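Local coordinates for protein SYE1 (Shewanella oneidensis, PDB 4AWT) that binds FMN and probably uses it to pass electrons from NADH or NADPH to carbon–carbon double bonds, as Old Yellow Enzymes do, at residues A[18-24]-A[50-56]; A[301-307]-A[319-323]. The protein carries 1 engineered substitution. Where two conformers were deposited one is given. Residue numbers count along the deposited sequence, not the author numbering.

Contact 1: residues A[18-24]-A[50-56]; sequences NRIVMPP and SAGLIVS. With FMN (flavin mononucleotide), chain B.
Two short parallel strands, 20-22 and 53-56, have axes 4.7 Å apart at a -22° crossing, pairing Val21 with Leu53 and Met22 with Ile54. Met22 N donates to Leu53 O (2.9 Å) and Val55 N to Met22 O (2.9 Å); Ile20 O accepts only weakly from Gly52 N (2.8 Å) and Leu53 N (3.3 Å). Asn18 (chi1 p) bends into an Asx turn, OD1 accepting from Ile20 N at 2.9 Å, while its ND2 reaches Ser50 O at 3.1 Å. Gly52 fits this corner because a CB would lie 2.2 Å from Asn18 O. Inside the barrel, branched Val55 wedges between two bumps: CG2 is 4.1 Å from Val21 CG1, CG1 3.5 Å from Pro24 CG. On the outer face all-trans Met22 has its CB 4.1 Å from Ile54 CG1 and 4.4 Å from Ala51 CB, with Tyr44 and Tyr45 of helix 39-46 against it. Pro24, lacking an N-H, cannot continue the pairing at Val55 O; a water donates to that carbonyl and to Pro23 O, 2.8 Å from each. Pro24 O accepts from FMN O2' (2.7 Å). This is the first beta-alpha-beta crossover of a TIM barrel, with cofactor at the C-terminal strand ends.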
loop_
_atom_site.group_PDB
_atom_site.type_symbol
_atom_site.label_atom_id
_atom_site.label_comp_id
_atom_site.label_asym_id
_atom_site.label_seq_id
_atom_site.Cartn_x
_atom_site.Cartn_y
_atom_site.Cartn_z
ATOM N N ASN A 18 9.667 4.299 -16.822
ATOM C CA ASN A 18 8.850 3.296 -17.449
ATOM C C ASN A 18 7.542 3.198 -16.650
ATOM O O ASN A 18 7.346 3.941 -15.684
ATOM C CB ASN A 18 9.581 1.966 -17.595
ATOM C CG ASN A 18 9.993 1.403 -16.246
ATOM O OD1 ASN A 18 9.156 1.275 -15.354
ATOM N ND2 ASN A 18 11.250 1.039 -16.110
ATOM N N ARG A 19 6.666 2.286 -17.082
ATOM C CA ARG A 19 5.336 2.114 -16.542
ATOM C C ARG A 19 5.261 1.038 -15.472
ATOM O O ARG A 19 4.146 0.648 -15.078
ATOM C CB ARG A 19 4.316 1.772 -17.638
ATOM C CG ARG A 19 4.283 2.735 -18.785
ATOM C CD ARG A 19 4.070 4.160 -18.384
ATOM N NE ARG A 19 3.859 5.043 -19.541
ATOM C CZ ARG A 19 2.710 5.245 -20.125
ATOM N NH1 ARG A 19 1.614 4.625 -19.738
ATOM N NH2 ARG A 19 2.632 6.073 -21.163
ATOM N N ILE A 20 6.405 0.530 -15.029
ATOM C CA ILE A 20 6.457 -0.576 -14.078
ATOM C C ILE A 20 6.554 -0.016 -12.655
ATOM O O ILE A 20 7.409 0.817 -12.358
ATOM C CB ILE A 20 7.655 -1.485 -14.393
ATOM C CG1 ILE A 20 7.466 -2.101 -15.774
ATOM C CG2 ILE A 20 7.860 -2.512 -13.298
ATOM C CD1 ILE A 20 8.732 -2.720 -16.331
ATOM N N VAL A 21 5.706 -0.562 -11.779
ATOM C CA VAL A 21 5.703 -0.211 -10.379
ATOM C C VAL A 21 6.128 -1.419 -9.542
ATOM O O VAL A 21 5.681 -2.538 -9.750
ATOM C CB VAL A 21 4.296 0.273 -9.959
ATOM C CG1 VAL A 21 4.239 0.598 -8.482
ATOM C CG2 VAL A 21 3.895 1.463 -10.813
ATOM N N MET A 22 6.984 -1.151 -8.543
ATOM C CA MET A 22 7.175 -2.073 -7.444
ATOM C C MET A 22 6.146 -1.679 -6.393
ATOM O O MET A 22 6.272 -0.607 -5.782
ATOM C CB MET A 22 8.590 -1.986 -6.870
ATOM C CG MET A 22 8.788 -2.915 -5.693
ATOM S SD MET A 22 10.450 -2.731 -5.037
ATOM C CE MET A 22 10.327 -3.751 -3.574
ATOM N N PRO A 23 5.083 -2.448 -6.225
ATOM C CA PRO A 23 4.013 -2.067 -5.295
ATOM C C PRO A 23 4.489 -2.360 -3.879
ATOM O O PRO A 23 5.514 -2.997 -3.664
ATOM C CB PRO A 23 2.875 -2.996 -5.727
ATOM C CG PRO A 23 3.590 -4.280 -6.089
ATOM C CD PRO A 23 4.893 -3.822 -6.760
ATOM N N PRO A 24 3.691 -1.909 -2.896
ATOM C CA PRO A 24 4.039 -2.135 -1.492
ATOM C C PRO A 24 4.138 -3.610 -1.177
ATOM O O PRO A 24 3.231 -4.387 -1.462
ATOM C CB PRO A 24 2.868 -1.508 -0.737
ATOM C CG PRO A 24 2.446 -0.412 -1.623
ATOM C CD PRO A 24 2.496 -1.074 -3.002
ATOM N N SER A 50 15.257 -0.086 -10.936
ATOM C CA SER A 50 14.941 0.018 -12.348
ATOM C C SER A 50 13.434 0.095 -12.581
ATOM O O SER A 50 13.017 0.371 -13.700
ATOM C CB SER A 50 15.580 -1.098 -13.167
ATOM O OG SER A 50 15.039 -2.338 -12.832
ATOM N N ALA A 51 12.607 -0.144 -11.546
ATOM C CA ALA A 51 11.207 0.196 -11.641
ATOM C C ALA A 51 11.057 1.667 -12.010
ATOM O O ALA A 51 11.878 2.494 -11.655
ATOM C CB ALA A 51 10.543 -0.054 -10.293
ATOM N N GLY A 52 9.938 1.995 -12.625
ATOM C CA GLY A 52 9.598 3.395 -12.817
ATOM C C GLY A 52 9.257 4.100 -11.502
ATOM O O GLY A 52 9.594 5.255 -11.290
ATOM N N LEU A 53 8.553 3.389 -10.632
ATOM C CA LEU A 53 8.143 3.888 -9.327
ATOM C C LEU A 53 8.241 2.743 -8.334
ATOM O O LEU A 53 7.770 1.657 -8.616
ATOM C CB LEU A 53 6.683 4.378 -9.373
ATOM C CG LEU A 53 6.069 4.794 -8.051
ATOM C CD1 LEU A 53 6.700 6.039 -7.478
ATOM C CD2 LEU A 53 4.555 5.018 -8.259
ATOM N N ILE A 54 8.814 3.023 -7.163
ATOM C CA ILE A 54 8.727 2.146 -6.013
ATOM C C ILE A 54 7.723 2.739 -5.030
ATOM O O ILE A 54 7.809 3.931 -4.717
ATOM C CB ILE A 54 10.083 1.974 -5.331
ATOM C CG1 ILE A 54 11.055 1.230 -6.273
ATOM C CG2 ILE A 54 9.934 1.246 -3.998
ATOM C CD1 ILE A 54 12.462 1.151 -5.748
ATOM N N VAL A 55 6.832 1.909 -4.522
ATOM C CA VAL A 55 6.001 2.254 -3.379
ATOM C C VAL A 55 6.495 1.406 -2.229
ATOM O O VAL A 55 6.580 0.183 -2.350
ATOM C CB VAL A 55 4.516 2.051 -3.638
ATOM C CG1 VAL A 55 3.736 2.696 -2.486
ATOM C CG2 VAL A 55 4.070 2.628 -4.960
ATOM N N SER A 56 6.856 2.037 -1.120
ATOM C CA SER A 56 7.329 1.289 0.019
ATOM C C SER A 56 6.261 0.329 0.519
ATOM O O SER A 56 5.066 0.544 0.392
ATOM C CB SER A 56 7.732 2.192 1.182
ATOM O OG SER A 56 6.622 2.658 1.943
HETATM N N1 FMN B . -0.025 -4.407 -0.321
HETATM C C2 FMN B . -0.031 -3.223 0.278
HETATM O O2 FMN B . -0.791 -2.290 -0.096
HETATM N N3 FMN B . 0.816 -2.979 1.350
HETATM C C4 FMN B . 1.696 -3.928 1.846
HETATM O O4 FMN B . 2.502 -3.589 2.752
HETATM C C4A FMN B . 1.609 -5.197 1.278
HETATM N N5 FMN B . 2.386 -6.244 1.773
HETATM C C5A FMN B . 2.589 -7.363 0.921
HETATM C C6 FMN B . 3.546 -8.295 1.235
HETATM C C7 FMN B . 3.804 -9.410 0.402
HETATM C C7M FMN B . 4.956 -10.321 0.751
HETATM C C8 FMN B . 3.034 -9.574 -0.710
HETATM C C8M FMN B . 3.263 -10.721 -1.674
HETATM C C9 FMN B . 2.038 -8.630 -1.036
HETATM C C9A FMN B . 1.811 -7.511 -0.233
HETATM N N10 FMN B . 0.858 -6.533 -0.587
HETATM C C10 FMN B . 0.806 -5.353 0.131
HETATM C "C1'" FMN B . 0.101 -6.684 -1.833
HETATM C "C2'" FMN B . 0.925 -6.360 -3.093
HETATM O "O2'" FMN B . 1.204 -4.973 -3.168
HETATM C "C3'" FMN B . 0.195 -6.720 -4.373
HETATM O "O3'" FMN B . -0.957 -5.915 -4.573
HETATM C "C4'" FMN B . -0.204 -8.201 -4.498
HETATM O "O4'" FMN B . 0.852 -9.066 -4.109
HETATM C "C5'" FMN B . -0.747 -8.542 -5.873
HETATM O "O5'" FMN B . 0.246 -8.345 -6.894
HETATM P P FMN B . 1.074 -9.613 -7.455
HETATM O O1P FMN B . 1.948 -10.088 -6.321
HETATM O O2P FMN B . 0.068 -10.660 -7.876
HETATM O O3P FMN B . 1.860 -9.024 -8.599
HETATM O O HOH W 1 7.473 -2.376 -1.785
#

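Contact 2: residues A[301-307]-A[319-323]; sequences RYNAEKA and IGFGR. With FMN (flavin mononucleotide), chain B; SO4 (sulfate ion), chain C.
Arg301 opens 301-307 in a left-handed backbone conformation (phi/psi 59/30), and its N donates to FMN O2P at 2.8 Å. Its side chain turns back so that the guanidinium lies flat on that of Arg323, centres 3.5 Å apart and planes at 13°. Tyr302 (chi1 m) points its CB toward 319-323, and Ile319 CD1 sits over the ring face, 4.1 Å from the Tyr302 centroid in a CH-pi contact. Tyrosine suits this spot, its ring buried and its OH bonded to Glu271. Asn303 (chi1 p) is the N-cap of helix 304-312, OD1 accepting from Lys306 N at 2.8 Å; its O and that of Tyr302 meet the edge of the Phe321 ring. Ala307, one turn into the helix, is small enough to settle between Ile319 CG2 and Phe321 CZ, its CB 3.8 Å and 3.7 Å from them.

No direct hydrogen bond joins the segments; ligands and water do. A water accepts from Tyr302 N (3.0 Å) and lies 2.7 Å from both Gly320 O and FMN O3P. Gly322 N donates to O3P of FMN, and Arg323 N to O1P, each at 2.8 Å; a CB on Gly322 would clash with O1P. Arg323 NE reaches FMN O1P (2.9 Å) and NH2 reaches O2P (2.8 Å). A sulfate, probably from crystallisation, accepts from Arg301 NH2 at O2 (2.8 Å) and Arg323 NH1 at O1 (2.9 Å). In this crystal the sulfate and the phosphate oxygens at the edges probably ease the repulsion between the stacked guanidinium groups. Arg323 neutralises the FMN phosphate directly, whereas Arg301 contributes its backbone N-H.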
loop_
_atom_site.group_PDB
_atom_site.type_symbol
_atom_site.label_atom_id
_atom_site.label_comp_id
_atom_site.label_asym_id
_atom_site.label_seq_id
_atom_site.Cartn_x
_atom_site.Cartn_y
_atom_site.Cartn_z
ATOM N N ARG A 301 -1.422 -10.204 -10.155
ATOM C CA ARG A 301 -1.287 -11.285 -11.130
ATOM C C ARG A 301 -1.003 -10.787 -12.551
ATOM O O ARG A 301 -1.332 -11.478 -13.515
ATOM C CB ARG A 301 -2.408 -12.303 -11.106
ATOM C CG ARG A 301 -2.493 -13.062 -9.803
ATOM C CD ARG A 301 -1.257 -13.845 -9.460
ATOM N NE ARG A 301 -1.525 -14.845 -8.410
ATOM C CZ ARG A 301 -0.578 -15.474 -7.722
ATOM N NH1 ARG A 301 0.687 -15.227 -7.889
ATOM N NH2 ARG A 301 -0.984 -16.374 -6.821
ATOM N N TYR A 302 -0.353 -9.666 -12.702
ATOM C CA TYR A 302 0.070 -9.243 -14.035
ATOM C C TYR A 302 1.360 -9.957 -14.409
ATOM O O TYR A 302 2.250 -10.228 -13.619
ATOM C CB TYR A 302 0.276 -7.725 -14.139
ATOM C CG TYR A 302 -1.057 -7.031 -14.209
ATOM C CD1 TYR A 302 -1.776 -6.693 -13.067
ATOM C CD2 TYR A 302 -1.668 -6.770 -15.436
ATOM C CE1 TYR A 302 -3.020 -6.129 -13.131
ATOM C CE2 TYR A 302 -2.904 -6.173 -15.510
ATOM C CZ TYR A 302 -3.600 -5.869 -14.362
ATOM O OH TYR A 302 -4.852 -5.294 -14.467
ATOM N N ASN A 303 1.467 -10.242 -15.719
ATOM C CA ASN A 303 2.675 -10.631 -16.414
ATOM C C ASN A 303 2.900 -9.619 -17.536
ATOM O O ASN A 303 2.181 -8.629 -17.648
ATOM C CB ASN A 303 2.566 -12.071 -16.906
ATOM C CG ASN A 303 1.431 -12.271 -17.873
ATOM O OD1 ASN A 303 0.896 -11.325 -18.417
ATOM N ND2 ASN A 303 1.027 -13.498 -18.140
ATOM N N ALA A 304 3.964 -9.808 -18.311
ATOM C CA ALA A 304 4.271 -8.826 -19.316
ATOM C C ALA A 304 3.141 -8.639 -20.306
ATOM O O ALA A 304 2.849 -7.527 -20.710
ATOM C CB ALA A 304 5.539 -9.250 -20.086
ATOM N N GLU A 305 2.537 -9.723 -20.759
ATOM C CA GLU A 305 1.482 -9.663 -21.737
ATOM C C GLU A 305 0.270 -8.927 -21.214
ATOM O O GLU A 305 -0.289 -8.041 -21.888
ATOM C CB GLU A 305 1.049 -11.083 -22.145
ATOM C CG GLU A 305 0.067 -11.013 -23.305
ATOM C CD GLU A 305 -0.135 -12.359 -23.947
ATOM O OE1 GLU A 305 0.363 -13.412 -23.520
ATOM O OE2 GLU A 305 -0.835 -12.314 -24.996
ATOM N N LYS A 306 -0.188 -9.295 -20.037
ATOM C CA LYS A 306 -1.401 -8.671 -19.506
ATOM C C LYS A 306 -1.150 -7.226 -19.137
ATOM O O LYS A 306 -2.057 -6.393 -19.251
ATOM C CB LYS A 306 -1.894 -9.459 -18.284
ATOM C CG LYS A 306 -2.556 -10.788 -18.641
ATOM C CD LYS A 306 -3.084 -11.524 -17.414
ATOM C CE LYS A 306 -3.092 -13.036 -17.669
ATOM N NZ LYS A 306 -4.091 -13.682 -16.825
ATOM N N ALA A 307 0.071 -6.893 -18.696
ATOM C CA ALA A 307 0.382 -5.506 -18.368
ATOM C C ALA A 307 0.322 -4.638 -19.607
ATOM O O ALA A 307 -0.304 -3.566 -19.628
ATOM C CB ALA A 307 1.766 -5.430 -17.740
ATOM N N ILE A 319 1.603 -0.471 -14.196
ATOM C CA ILE A 319 1.284 -1.783 -13.689
ATOM C C ILE A 319 2.313 -2.160 -12.624
ATOM O O ILE A 319 3.514 -2.075 -12.860
ATOM C CB ILE A 319 1.232 -2.841 -14.810
ATOM C CG1 ILE A 319 0.156 -2.512 -15.830
ATOM C CG2 ILE A 319 1.057 -4.239 -14.223
ATOM C CD1 ILE A 319 -1.269 -2.665 -15.338
ATOM N N GLY A 320 1.799 -2.596 -11.464
ATOM C CA GLY A 320 2.645 -3.108 -10.435
ATOM C C GLY A 320 2.758 -4.621 -10.503
ATOM O O GLY A 320 1.809 -5.320 -10.834
ATOM N N PHE A 321 3.952 -5.101 -10.125
ATOM C CA PHE A 321 4.275 -6.529 -10.050
ATOM C C PHE A 321 4.803 -6.778 -8.661
ATOM O O PHE A 321 5.871 -6.238 -8.313
ATOM C CB PHE A 321 5.333 -6.922 -11.081
ATOM C CG PHE A 321 4.945 -6.614 -12.504
ATOM C CD1 PHE A 321 5.118 -5.355 -13.030
ATOM C CD2 PHE A 321 4.403 -7.579 -13.323
ATOM C CE1 PHE A 321 4.784 -5.053 -14.324
ATOM C CE2 PHE A 321 4.074 -7.276 -14.631
ATOM C CZ PHE A 321 4.293 -6.020 -15.131
ATOM N N GLY A 322 4.057 -7.501 -7.826
ATOM C CA GLY A 322 4.429 -7.677 -6.440
ATOM C C GLY A 322 5.355 -8.857 -6.247
ATOM O O GLY A 322 6.566 -8.730 -6.152
ATOM N N ARG A 323 4.747 -10.050 -6.233
ATOM C CA ARG A 323 5.534 -11.284 -6.044
ATOM C C ARG A 323 6.686 -11.377 -7.008
ATOM O O ARG A 323 7.799 -11.740 -6.575
ATOM C CB ARG A 323 4.594 -12.490 -5.996
ATOM C CG ARG A 323 3.853 -12.509 -4.668
ATOM C CD ARG A 323 2.613 -13.377 -4.637
ATOM N NE ARG A 323 1.512 -12.746 -5.330
ATOM C CZ ARG A 323 0.278 -13.201 -5.277
ATOM N NH1 ARG A 323 0.018 -14.309 -4.570
ATOM N NH2 ARG A 323 -0.715 -12.547 -5.901
HETATM N N1 FMN B . -0.025 -4.407 -0.321
HETATM C C2 FMN B . -0.031 -3.223 0.278
HETATM O O2 FMN B . -0.791 -2.290 -0.096
HETATM N N3 FMN B . 0.816 -2.979 1.350
HETATM C C4 FMN B . 1.696 -3.928 1.846
HETATM O O4 FMN B . 2.502 -3.589 2.752
HETATM C C4A FMN B . 1.609 -5.197 1.278
HETATM N N5 FMN B . 2.386 -6.244 1.773
HETATM C C5A FMN B . 2.589 -7.363 0.921
HETATM C C6 FMN B . 3.546 -8.295 1.235
HETATM C C7 FMN B . 3.804 -9.410 0.402
HETATM C C7M FMN B . 4.956 -10.321 0.751
HETATM C C8 FMN B . 3.034 -9.574 -0.710
HETATM C C8M FMN B . 3.263 -10.721 -1.674
HETATM C C9 FMN B . 2.038 -8.630 -1.036
HETATM C C9A FMN B . 1.811 -7.511 -0.233
HETATM N N10 FMN B . 0.858 -6.533 -0.587
HETATM C C10 FMN B . 0.806 -5.353 0.131
HETATM C "C1'" FMN B . 0.101 -6.684 -1.833
HETATM C "C2'" FMN B . 0.925 -6.360 -3.093
HETATM O "O2'" FMN B . 1.204 -4.973 -3.168
HETATM C "C3'" FMN B . 0.195 -6.720 -4.373
HETATM O "O3'" FMN B . -0.957 -5.915 -4.573
HETATM C "C4'" FMN B . -0.204 -8.201 -4.498
HETATM O "O4'" FMN B . 0.852 -9.066 -4.109
HETATM C "C5'" FMN B . -0.747 -8.542 -5.873
HETATM O "O5'" FMN B . 0.246 -8.345 -6.894
HETATM P P FMN B . 1.074 -9.613 -7.455
HETATM O O1P FMN B . 1.948 -10.088 -6.321
HETATM O O2P FMN B . 0.068 -10.660 -7.876
HETATM O O3P FMN B . 1.860 -9.024 -8.599
HETATM S S SO4 C . 2.133 -17.337 -4.871
HETATM O O1 SO4 C . 1.729 -16.450 -3.679
HETATM O O2 SO4 C . 0.955 -17.896 -5.440
HETATM O O3 SO4 C . 2.538 -16.381 -6.041
HETATM O O4 SO4 C . 3.321 -18.116 -4.674
HETATM O O HOH W 2 0.662 -7.765 -10.648
#

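Overall arrangement
From the N terminus, contact 1 closes first, bringing 50-56 back beside 18-24 through helix 39-46. Far along the chain, contact 2 closes a shorter loop as helix 304-312 leads into strand 318-320. The two are in series, neither nested nor crossing, with centres about 11 Å apart. What unites them is barrel closure: strand 20-22, first in order, lies between 53-60 and the last strand, 318-320, and Val21 N and Arg19 O probably hydrogen-bond to Ile319 O and Ile319 N, both at 2.9 Å. Beyond these strands, Pro23 packs on Gly322. FMN spans the pair, its ribityl chain at contact 1 and its phosphate at contact 2.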